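Long-range contact in exoribonuclease II, mitochondrial (Candida glabrata, PDB 6F3H), which probably degrades mitochondrial RNA from its 3' end as the exoribonuclease of the mitochondrial degradosome, with a magnesium-binding RNB-family active site: residues 426-431 / 697-702. The protein carries 1 engineered substitution. Numbering follows the deposited sequence.
Sequences IHIADP and TSPMRR. With nucleotides of chain C.
The ring of Pro699, in the loop that leads into helix 703-716, packs between Ile428 of the RNB-domain strand 421-429 and Pro431 beyond it. It meets Ile428 obliquely, CD lying 3.5 Å from Ile428 CG2. Further along, Pro431 crosses the same ring at about a right angle, CD to Pro699 CG at 3.5 Å, and Pro431 CG touches CG of the selenomethionine Met700. Looser approaches flank this ring: Ile428 CD1 stays 3.9 Å from Thr697 O, and Ala429 CB lies 4.2 Å from Met700 SE. No hydrogen bond joins the segments; His709 of helix 703-716 touches both Ile428 and Pro699.

The loop's polar side faces RNA instead. Thr697 OG1 donates to OP1 of A5 of chain C at 2.5 Å. Arg701, extended from CG to NE, grips OP2 of C6 of chain C in its guanidinium plane through NE (2.6 Å) and NH2, with Ser698 CB over one face and the cytosine C5 over the other, both offset toward the rim. Arg702, bent at chi3 (-72°), sends NH1 to OP2 of A5 of chain C, while its NH2 forms a salt bridge with Asp705. An apolar side against the strand and two arginines toward the phosphates imply a phosphate-binding loop seated beside magnesium ligand Asp410, probably offsetting RNA backbone charge.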
ATOM      1  N   ILE A 426      -5.730 -22.758 -15.334  1.00 46.52           N
ATOM      2  CA  ILE A 426      -5.993 -21.479 -14.712  1.00 42.84           C
ATOM      3  C   ILE A 426      -5.977 -20.460 -15.812  1.00 48.39           C
ATOM      4  O   ILE A 426      -4.929 -20.195 -16.410  1.00 55.86           O
ATOM      5  CB  ILE A 426      -4.954 -21.149 -13.652  1.00 41.65           C
ATOM      6  CG1 ILE A 426      -4.675 -22.414 -12.874  1.00 47.57           C
ATOM      7  CG2 ILE A 426      -5.469 -20.058 -12.750  1.00 48.41           C
ATOM      8  CD1 ILE A 426      -5.892 -22.874 -12.102  1.00 48.21           C
ATOM      9  N   HIS A 427      -7.133 -19.895 -16.077  1.00 50.05           N
ATOM     10  CA  HIS A 427      -7.284 -18.969 -17.176  1.00 56.13           C
ATOM     11  C   HIS A 427      -7.333 -17.581 -16.598  1.00 55.35           C
ATOM     12  O   HIS A 427      -8.238 -17.251 -15.831  1.00 60.16           O
ATOM     13  CB  HIS A 427      -8.530 -19.257 -17.993  1.00 57.46           C
ATOM     14  CG  HIS A 427      -8.726 -20.706 -18.234  1.00 54.70           C
ATOM     15  ND1 HIS A 427      -7.918 -21.417 -19.087  1.00 53.84           N
ATOM     16  CD2 HIS A 427      -9.645 -21.575 -17.756  1.00 53.89           C
ATOM     17  CE1 HIS A 427      -8.314 -22.675 -19.095  1.00 55.02           C
ATOM     18  NE2 HIS A 427      -9.365 -22.795 -18.303  1.00 50.70           N
ATOM     19  N   ILE A 428      -6.355 -16.789 -16.959  1.00 53.62           N
ATOM     20  CA  ILE A 428      -6.221 -15.444 -16.461  1.00 50.77           C
ATOM     21  C   ILE A 428      -6.634 -14.535 -17.601  1.00 48.88           C
ATOM     22  O   ILE A 428      -6.261 -14.779 -18.754  1.00 48.88           O
ATOM     23  CB  ILE A 428      -4.767 -15.199 -16.032  1.00 48.19           C
ATOM     24  CG1 ILE A 428      -4.438 -16.053 -14.817  1.00 40.72           C
ATOM     25  CG2 ILE A 428      -4.602 -13.771 -15.648  1.00 55.31           C
ATOM     26  CD1 ILE A 428      -5.596 -16.194 -13.857  1.00 50.65           C
ATOM     27  N   ALA A 429      -7.416 -13.510 -17.296  1.00 46.34           N
ATOM     28  CA  ALA A 429      -7.748 -12.558 -18.342  1.00 49.05           C
ATOM     29  C   ALA A 429      -6.463 -12.045 -18.979  1.00 57.36           C
ATOM     30  O   ALA A 429      -5.401 -12.038 -18.343  1.00 59.16           O
ATOM     31  CB  ALA A 429      -8.566 -11.409 -17.771  1.00 48.75           C
ATOM     32  N   ASP A 430      -6.519 -11.598 -20.224  1.00 61.54           N
ATOM     33  CA  ASP A 430      -5.307 -11.192 -20.924  1.00 68.81           C
ATOM     34  C   ASP A 430      -5.420  -9.730 -21.314  1.00 71.15           C
ATOM     35  O   ASP A 430      -5.601  -9.386 -22.490  1.00 75.74           O
ATOM     36  CB  ASP A 430      -5.027 -12.055 -22.148  1.00 74.64           C
ATOM     37  CG  ASP A 430      -3.840 -11.560 -22.909  1.00 80.23           C
ATOM     38  OD1 ASP A 430      -2.821 -11.260 -22.247  1.00 84.37           O
ATOM     39  OD2 ASP A 430      -3.928 -11.457 -24.148  1.00 81.46           O
ATOM     40  N   PRO A 431      -5.302  -8.837 -20.347  1.00 65.88           N
ATOM     41  CA  PRO A 431      -5.321  -7.427 -20.698  1.00 63.65           C
ATOM     42  C   PRO A 431      -4.054  -7.020 -21.427  1.00 64.76           C
ATOM     43  O   PRO A 431      -4.087  -6.078 -22.227  1.00 63.21           O
ATOM     44  CB  PRO A 431      -5.498  -6.737 -19.345  1.00 59.72           C
ATOM     45  CG  PRO A 431      -4.858  -7.665 -18.384  1.00 64.16           C
ATOM     46  CD  PRO A 431      -4.985  -9.057 -18.931  1.00 65.17           C
ATOM     47  N   THR A 697      -1.919 -13.591 -11.452  1.00 50.50           N
ATOM     48  CA  THR A 697      -3.333 -13.901 -11.439  1.00 40.10           C
ATOM     49  C   THR A 697      -4.237 -12.689 -11.564  1.00 42.38           C
ATOM     50  O   THR A 697      -5.437 -12.869 -11.781  1.00 42.15           O
ATOM     51  CB  THR A 697      -3.650 -14.614 -10.143  1.00 40.28           C
ATOM     52  OG1 THR A 697      -3.256 -13.784  -9.045  1.00 45.87           O
ATOM     53  CG2 THR A 697      -2.877 -15.895 -10.080  1.00 42.14           C
ATOM     54  N   SER A 698      -3.723 -11.471 -11.405  1.00 39.90           N
ATOM     55  CA  SER A 698      -4.569 -10.275 -11.409  1.00 39.96           C
ATOM     56  C   SER A 698      -3.976  -9.168 -12.260  1.00 50.52           C
ATOM     57  O   SER A 698      -3.692  -8.079 -11.778  1.00 54.66           O
ATOM     58  CB  SER A 698      -4.771  -9.782  -9.985  1.00 40.83           C
ATOM     59  OG  SER A 698      -4.863 -10.883  -9.138  1.00 51.79           O
ATOM     60  N   PRO A 699      -3.831  -9.396 -13.558  1.00 49.13           N
ATOM     61  CA  PRO A 699      -3.207  -8.383 -14.413  1.00 47.85           C
ATOM     62  C   PRO A 699      -4.048  -7.127 -14.648  1.00 52.58           C
ATOM     63  O   PRO A 699      -3.522  -6.187 -15.247  1.00 61.09           O
ATOM     64  CB  PRO A 699      -2.961  -9.141 -15.721  1.00 47.34           C
ATOM     65  CG  PRO A 699      -3.999 -10.199 -15.741  1.00 45.27           C
ATOM     66  CD  PRO A 699      -4.233 -10.590 -14.316  1.00 45.27           C
HETATM   67  N   MSE A 700      -5.313  -7.060 -14.231  1.00 49.13           N
HETATM   68  CA  MSE A 700      -6.117  -5.851 -14.511  1.00 44.40           C
HETATM   69  C   MSE A 700      -6.210  -4.915 -13.347  1.00 45.01           C
HETATM   70  O   MSE A 700      -6.874  -3.884 -13.419  1.00 45.25           O
HETATM   71  CB  MSE A 700      -7.543  -6.184 -14.872  1.00 50.89           C
HETATM   72  CG  MSE A 700      -7.760  -6.913 -16.160  1.00 72.26           C
HETATM   73 SE   MSE A 700      -9.587  -7.652 -16.184  1.00 95.15          SE
HETATM   74  CE  MSE A 700     -10.586  -6.124 -16.852  1.00 94.53           C
ATOM     75  N   ARG A 701      -5.612  -5.323 -12.247  1.00 42.45           N
ATOM     76  CA  ARG A 701      -5.756  -4.598 -11.004  1.00 39.74           C
ATOM     77  C   ARG A 701      -4.457  -4.547 -10.227  1.00 42.20           C
ATOM     78  O   ARG A 701      -4.428  -3.921  -9.170  1.00 45.68           O
ATOM     79  CB  ARG A 701      -6.861  -5.230 -10.148  1.00 40.88           C
ATOM     80  CG  ARG A 701      -6.527  -6.605  -9.620  1.00 41.11           C
ATOM     81  CD  ARG A 701      -7.612  -7.100  -8.677  1.00 40.81           C
ATOM     82  NE  ARG A 701      -7.356  -8.456  -8.196  1.00 46.00           N
ATOM     83  CZ  ARG A 701      -6.670  -8.750  -7.097  1.00 48.95           C
ATOM     84  NH1 ARG A 701      -6.165  -7.785  -6.354  1.00 53.99           N
ATOM     85  NH2 ARG A 701      -6.480 -10.008  -6.738  1.00 52.15           N
ATOM     86  N   ARG A 702      -3.395  -5.178 -10.721  1.00 39.28           N
ATOM     87  CA  ARG A 702      -2.049  -5.087 -10.174  1.00 39.01           C
ATOM     88  C   ARG A 702      -1.074  -4.908 -11.325  1.00 45.82           C
ATOM     89  O   ARG A 702      -0.983  -5.771 -12.198  1.00 45.94           O
ATOM     90  CB  ARG A 702      -1.675  -6.333  -9.381  1.00 39.01           C
ATOM     91  CG  ARG A 702      -2.489  -6.593  -8.172  1.00 42.08           C
ATOM     92  CD  ARG A 702      -1.726  -7.541  -7.290  1.00 41.72           C
ATOM     93  NE  ARG A 702      -1.723  -8.866  -7.879  1.00 41.92           N
ATOM     94  CZ  ARG A 702      -2.185  -9.953  -7.280  1.00 46.49           C
ATOM     95  NH1 ARG A 702      -2.674  -9.873  -6.050  1.00 45.80           N
ATOM     96  NH2 ARG A 702      -2.126 -11.125  -7.903  1.00 49.28           N
TER
ATOM     97  P     C C   6      -9.956 -10.980  -8.897  1.00 42.51           P
ATOM     98  OP1   C C   6     -10.518 -11.245 -10.228  1.00 45.20           O
ATOM     99  OP2   C C   6      -8.513 -10.758  -8.706  1.00 45.92           O
ATOM    100  O5'   C C   6     -10.787  -9.747  -8.376  1.00 49.05           O
ATOM    101  C5'   C C   6     -12.195  -9.864  -8.240  1.00 47.85           C
ATOM    102  C4'   C C   6     -12.792  -8.699  -7.486  1.00 48.21           C
ATOM    103  O4'   C C   6     -12.441  -8.746  -6.078  1.00 48.33           O
ATOM    104  C3'   C C   6     -12.349  -7.313  -7.896  1.00 47.48           C
ATOM    105  O3'   C C   6     -12.918  -6.871  -9.110  1.00 53.56           O
ATOM    106  C2'   C C   6     -12.811  -6.506  -6.712  1.00 49.16           C
ATOM    107  O2'   C C   6     -14.219  -6.448  -6.741  1.00 54.05           O
ATOM    108  C1'   C C   6     -12.427  -7.436  -5.563  1.00 48.04           C
ATOM    109  N1    C C   6     -11.088  -7.103  -5.001  1.00 49.41           N
ATOM    110  C2    C C   6     -11.017  -6.083  -4.021  1.00 57.09           C
ATOM    111  O2    C C   6     -12.049  -5.529  -3.642  1.00 65.24           O
ATOM    112  N3    C C   6      -9.862  -5.681  -3.455  1.00 50.61           N
ATOM    113  C4    C C   6      -8.754  -6.266  -3.852  1.00 49.89           C
ATOM    114  N4    C C   6      -7.632  -5.845  -3.259  1.00 51.39           N
ATOM    115  C5    C C   6      -8.771  -7.305  -4.844  1.00 45.69           C
ATOM    116  C6    C C   6      -9.930  -7.687  -5.396  1.00 44.87           C
ATOM    117  P     A C   5      -5.617 -13.333  -6.104  1.00 49.45           P
ATOM    118  OP1   A C   5      -5.257 -13.742  -7.480  1.00 42.98           O
ATOM    119  OP2   A C   5      -4.897 -12.188  -5.478  1.00 51.94           O
ATOM    120  O5'   A C   5      -7.153 -12.960  -6.131  1.00 49.46           O
ATOM    121  C5'   A C   5      -8.086 -13.913  -6.595  1.00 48.50           C
ATOM    122  C4'   A C   5      -9.495 -13.570  -6.204  1.00 45.38           C
ATOM    123  O4'   A C   5      -9.629 -13.592  -4.763  1.00 45.71           O
ATOM    124  C3'   A C   5      -9.990 -12.192  -6.603  1.00 42.09           C
ATOM    125  O3'   A C   5     -10.433 -12.152  -7.940  1.00 43.52           O
ATOM    126  C2'   A C   5     -11.108 -11.959  -5.606  1.00 44.79           C
ATOM    127  O2'   A C   5     -12.259 -12.704  -5.974  1.00 45.04           O
ATOM    128  C1'   A C   5     -10.505 -12.577  -4.352  1.00 45.44           C
ATOM    129  N9    A C   5      -9.703 -11.582  -3.657  1.00 54.27           N
ATOM    130  C8    A C   5      -8.358 -11.323  -3.748  1.00 58.47           C
ATOM    131  N7    A C   5      -7.965 -10.313  -3.014  1.00 55.41           N
ATOM    132  C5    A C   5      -9.149  -9.894  -2.436  1.00 59.17           C
ATOM    133  C6    A C   5      -9.430  -8.866  -1.537  1.00 67.51           C
ATOM    134  N6    A C   5      -8.495  -8.038  -1.054  1.00 73.12           N
ATOM    135  N1    A C   5     -10.727  -8.732  -1.162  1.00 67.13           N
ATOM    136  C2    A C   5     -11.659  -9.569  -1.653  1.00 66.33           C
ATOM    137  N3    A C   5     -11.522 -10.583  -2.504  1.00 62.88           N
ATOM    138  C4    A C   5     -10.228 -10.664  -2.838  1.00 60.44           C
TER